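PDB 3PMR: amyloid-like protein 1 from Homo sapiens, which probably binds heparin and takes part in cell adhesion, its E2 domain pairing with a second copy in a dimerization mode shared with the amyloid precursor protein. Local coordinates for residues Ile77-Thr80 against Leu81-Gln84; Met35-Glu38 against Glu39-Met42. One frame throughout, in Å; residues are numbered along the deposited sequence.

Contact 1 (Ile77-Thr80 against Leu81-Gln84)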
loop_
_atom_site.group_PDB
_atom_site.type_symbol
_atom_site.label_atom_id
_atom_site.label_comp_id
_atom_site.label_asym_id
_atom_site.label_seq_id
_atom_site.Cartn_x
_atom_site.Cartn_y
_atom_site.Cartn_z
ATOM N N ILE B 77 27.568 -4.244 0.371
ATOM C CA ILE B 77 26.799 -4.382 -0.859
ATOM C C ILE B 77 25.315 -4.261 -0.540
ATOM O O ILE B 77 24.562 -3.649 -1.289
ATOM C CB ILE B 77 27.045 -5.739 -1.541
ATOM C CG1 ILE B 77 28.442 -5.763 -2.170
ATOM C CG2 ILE B 77 26.002 -5.980 -2.621
ATOM C CD1 ILE B 77 28.787 -7.095 -2.825
ATOM N N LEU B 78 24.897 -4.841 0.580
ATOM C CA LEU B 78 23.493 -4.781 0.968
ATOM C C LEU B 78 23.109 -3.360 1.395
ATOM O O LEU B 78 21.960 -2.958 1.266
ATOM C CB LEU B 78 23.205 -5.764 2.100
ATOM C CG LEU B 78 23.192 -7.252 1.711
ATOM C CD1 LEU B 78 23.091 -8.101 2.983
ATOM C CD2 LEU B 78 22.036 -7.543 0.766
ATOM N N GLN B 79 24.077 -2.610 1.905
ATOM C CA GLN B 79 23.842 -1.228 2.318
ATOM C C GLN B 79 23.526 -0.429 1.055
ATOM O O GLN B 79 22.563 0.330 1.004
ATOM C CB GLN B 79 25.098 -0.650 2.974
ATOM C CG GLN B 79 25.016 0.838 3.256
ATOM C CD GLN B 79 24.598 1.126 4.672
ATOM O OE1 GLN B 79 25.398 1.005 5.600
ATOM N NE2 GLN B 79 23.336 1.493 4.856
ATOM N N THR B 80 24.363 -0.611 0.043
ATOM C CA THR B 80 24.195 0.068 -1.236
ATOM C C THR B 80 22.861 -0.303 -1.884
ATOM O O THR B 80 22.168 0.555 -2.430
ATOM C CB THR B 80 25.339 -0.295 -2.215
ATOM O OG1 THR B 80 26.591 0.123 -1.661
ATOM C CG2 THR B 80 25.138 0.384 -3.556
ATOM N N LEU B 81 22.499 -1.580 -1.816
ATOM C CA LEU B 81 21.249 -2.037 -2.418
ATOM C C LEU B 81 20.031 -1.474 -1.666
ATOM O O LEU B 81 19.036 -1.091 -2.277
ATOM C CB LEU B 81 21.210 -3.566 -2.434
ATOM C CG LEU B 81 20.094 -4.244 -3.224
ATOM C CD1 LEU B 81 20.473 -5.704 -3.473
ATOM C CD2 LEU B 81 18.792 -4.145 -2.462
ATOM N N GLU B 82 20.116 -1.431 -0.345
ATOM C CA GLU B 82 19.025 -0.892 0.452
ATOM C C GLU B 82 18.797 0.581 0.101
ATOM O O GLU B 82 17.656 1.034 0.025
ATOM C CB GLU B 82 19.330 -1.042 1.949
ATOM C CG GLU B 82 19.118 -2.468 2.496
ATOM C CD GLU B 82 19.876 -2.726 3.794
ATOM O OE1 GLU B 82 20.330 -1.749 4.427
ATOM O OE2 GLU B 82 20.010 -3.905 4.187
ATOM N N GLU B 83 19.885 1.310 -0.131
ATOM C CA GLU B 83 19.815 2.734 -0.465
ATOM C C GLU B 83 19.184 2.966 -1.827
ATOM O O GLU B 83 18.406 3.904 -2.011
ATOM C CB GLU B 83 21.212 3.364 -0.408
ATOM C CG GLU B 83 21.760 3.473 1.008
ATOM C CD GLU B 83 23.230 3.861 1.053
ATOM O OE1 GLU B 83 23.837 4.050 -0.026
ATOM O OE2 GLU B 83 23.777 3.974 2.171
ATOM N N GLN B 84 19.511 2.099 -2.777
ATOM C CA GLN B 84 18.954 2.198 -4.115
ATOM C C GLN B 84 17.470 1.849 -4.130
ATOM O O GLN B 84 16.701 2.464 -4.863
ATOM C CB GLN B 84 19.694 1.267 -5.074
ATOM C CG GLN B 84 21.107 1.714 -5.391
ATOM C CD GLN B 84 21.774 0.815 -6.405
ATOM O OE1 GLN B 84 21.125 -0.041 -7.013
ATOM N NE2 GLN B 84 23.074 1.008 -6.607
#
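Q79 and E83 meet one helical turn apart, the carboxylate of E83 coming up beside the bend of the Q79 chain. E83 OE2 lies 3.5 Å from Q79 CG and 3.7 Å from Q79 NE2, and the amide and carboxylate planes are turned 31° against each other. Q79 CG is anti to the backbone N (chi1 172°), and the fold at chi2 turns the NE2 end of the amide toward E83 OE2. One residue on, T80 and Q84 run side by side in the same direction, with T80 CG2 3.7 Å from Q84 NE2. T80 OG1 turns the other way and is hydrogen-bonded to S76 O, while Q84 OE1 probably accepts from R41 NH1 of helix 26-56.

All of this rides on continuous alpha-helix, part of the long helix 64-119 of the E2 domain. Its i to i+4 ladder passes through four bonds, among them L81 N to I77 O at 3.0 Å and E82 N to L78 O at 2.9 Å. E82 lays its CG 3.1 Å from L78 O, and its extended chain carries the carboxylate out to the second subunit, where OE2 forms a salt bridge with R166 and a hydrogen bond with Y151 of that subunit. Another side of the helix faces helix 26-56: I77 and L78 rest on V48, L78 also on W52, and L81 on I45.

Contact 2 (Met35-Glu38 against Glu39-Met42); sequences MDLE and ERRM
M35 and E39 make the first of three side-chain pairings along this piece of helix, and it is a van der Waals one. The two chains cross at a slant, with E39 OE1 3.8 Å from M35 CG and 4.0 Å from M35 SD. M35 CG stands anti to the backbone N (chi1 -176°), and the bend at chi2 (51°) turns SD back toward E39. E38 and M42 instead lie alongside each other, M42 SD 3.8 Å from E38 CG. In the third pair, L37 places CD2 over one face of the R40 guanidinium, 3.7 Å from R40 NH1.

Charge enters as well: two carboxylate oxygens, D36 OD1 and E39 OE2, stand 4.3 Å apart and probably repel each other mildly. Cutting E39 back to an alanine is likely to leave the M35 thioether without the chain it lies against and freer to turn.

Two charged side chains, E38 and R41, find their partners beyond the segment. E38 OE2 forms a salt bridge with R149 of the second subunit, and a phosphate ion, probably from the crystallisation liquor, lies close to the same carboxylate. R41 is held by E88 through a salt bridge at NE, and its NH1 is hydrogen-bonded to Q44.

Backbone bonds supply the frame. E39 N reaches M35 O at 3.0 Å, with a nearly straight N-H...O angle of 169°; R40, R41 and M42 repeat the step to D36, L37 and E38. This is the i to i+4 pattern of an alpha-helix, here helix 26-56, which packs against helix 64-119 within the helical E2 domain and also borders the second subunit.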
loop_
_atom_site.group_PDB
_atom_site.type_symbol
_atom_site.label_atom_id
_atom_site.label_comp_id
_atom_site.label_asym_id
_atom_site.label_seq_id
_atom_site.Cartn_x
_atom_site.Cartn_y
_atom_site.Cartn_z
ATOM N N MET B 35 5.326 -2.960 -9.196
ATOM C CA MET B 35 5.517 -4.413 -9.191
ATOM C C MET B 35 6.786 -4.796 -9.960
ATOM O O MET B 35 7.536 -5.672 -9.533
ATOM C CB MET B 35 4.286 -5.122 -9.784
ATOM C CG MET B 35 4.344 -6.662 -9.744
ATOM S SD MET B 35 4.743 -7.383 -8.100
ATOM C CE MET B 35 3.201 -7.002 -7.135
ATOM N N ASP B 36 7.031 -4.134 -11.087
ATOM C CA ASP B 36 8.239 -4.400 -11.867
ATOM C C ASP B 36 9.486 -4.178 -11.011
ATOM O O ASP B 36 10.408 -4.992 -11.023
ATOM C CB ASP B 36 8.327 -3.486 -13.091
ATOM C CG ASP B 36 7.340 -3.867 -14.186
ATOM O OD1 ASP B 36 7.095 -5.079 -14.384
ATOM O OD2 ASP B 36 6.821 -2.952 -14.864
ATOM N N LEU B 37 9.518 -3.078 -10.271
ATOM C CA LEU B 37 10.670 -2.771 -9.428
ATOM C C LEU B 37 10.782 -3.700 -8.225
ATOM O O LEU B 37 11.888 -3.975 -7.750
ATOM C CB LEU B 37 10.609 -1.321 -8.949
ATOM C CG LEU B 37 10.791 -0.264 -10.045
ATOM C CD1 LEU B 37 10.731 1.127 -9.423
ATOM C CD2 LEU B 37 12.123 -0.474 -10.746
ATOM N N GLU B 38 9.638 -4.167 -7.729
ATOM C CA GLU B 38 9.602 -5.085 -6.594
ATOM C C GLU B 38 10.310 -6.374 -7.003
ATOM O O GLU B 38 11.177 -6.885 -6.292
ATOM C CB GLU B 38 8.144 -5.401 -6.226
ATOM C CG GLU B 38 7.979 -6.459 -5.137
ATOM C CD GLU B 38 6.518 -6.785 -4.848
ATOM O OE1 GLU B 38 5.787 -5.876 -4.402
ATOM O OE2 GLU B 38 6.099 -7.942 -5.070
ATOM N N GLU B 39 9.914 -6.882 -8.163
ATOM C CA GLU B 39 10.456 -8.112 -8.737
ATOM C C GLU B 39 11.932 -7.995 -9.084
ATOM O O GLU B 39 12.722 -8.910 -8.832
ATOM C CB GLU B 39 9.672 -8.480 -10.003
ATOM C CG GLU B 39 8.247 -8.936 -9.744
ATOM C CD GLU B 39 7.433 -9.078 -11.020
ATOM O OE1 GLU B 39 6.341 -9.688 -10.965
ATOM O OE2 GLU B 39 7.880 -8.572 -12.074
ATOM N N ARG B 40 12.301 -6.868 -9.675
ATOM C CA ARG B 40 13.686 -6.633 -10.061
ATOM C C ARG B 40 14.592 -6.647 -8.827
ATOM O O ARG B 40 15.651 -7.269 -8.814
ATOM C CB ARG B 40 13.789 -5.285 -10.780
ATOM C CG ARG B 40 15.182 -4.933 -11.287
ATOM C CD ARG B 40 15.181 -3.558 -11.949
ATOM N NE ARG B 40 14.300 -3.516 -13.113
ATOM C CZ ARG B 40 14.003 -2.405 -13.783
ATOM N NH1 ARG B 40 14.516 -1.238 -13.402
ATOM N NH2 ARG B 40 13.192 -2.457 -14.836
ATOM N N ARG B 41 14.157 -5.963 -7.776
ATOM C CA ARG B 41 14.942 -5.889 -6.559
ATOM C C ARG B 41 14.987 -7.220 -5.809
ATOM O O ARG B 41 16.008 -7.568 -5.215
ATOM C CB ARG B 41 14.405 -4.768 -5.666
ATOM C CG ARG B 41 14.504 -3.381 -6.320
ATOM C CD ARG B 41 15.938 -3.072 -6.774
ATOM N NE ARG B 41 16.083 -1.689 -7.224
ATOM C CZ ARG B 41 17.248 -1.057 -7.335
ATOM N NH1 ARG B 41 18.379 -1.683 -7.031
ATOM N NH2 ARG B 41 17.279 0.209 -7.734
ATOM N N MET B 42 13.885 -7.961 -5.832
ATOM C CA MET B 42 13.850 -9.265 -5.181
ATOM C C MET B 42 14.917 -10.180 -5.803
ATOM O O MET B 42 15.618 -10.884 -5.084
ATOM C CB MET B 42 12.448 -9.884 -5.308
ATOM C CG MET B 42 11.448 -9.304 -4.306
ATOM S SD MET B 42 9.752 -9.808 -4.640
ATOM C CE MET B 42 9.911 -11.598 -4.453
#

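Along the chain contact 2 comes first, on helix 26-56, and contact 1 follows on the next long helix, 64-119. Their centres are 15 Å apart, on the same side of the chain's centre, and both belong to the E2 domain. The probable hydrogen bond from R41 NH1 to Q84 OE1, at 3.2 Å, joins them directly, so a polar link adds to the apolar packing between the two helices. Both contacts also touch the second subunit, with E82 of contact 1 and E38 of contact 2 among the residues involved. The paired helices thus present acidic side chains to arginines of the partner, consistent with a role in E2 dimerization.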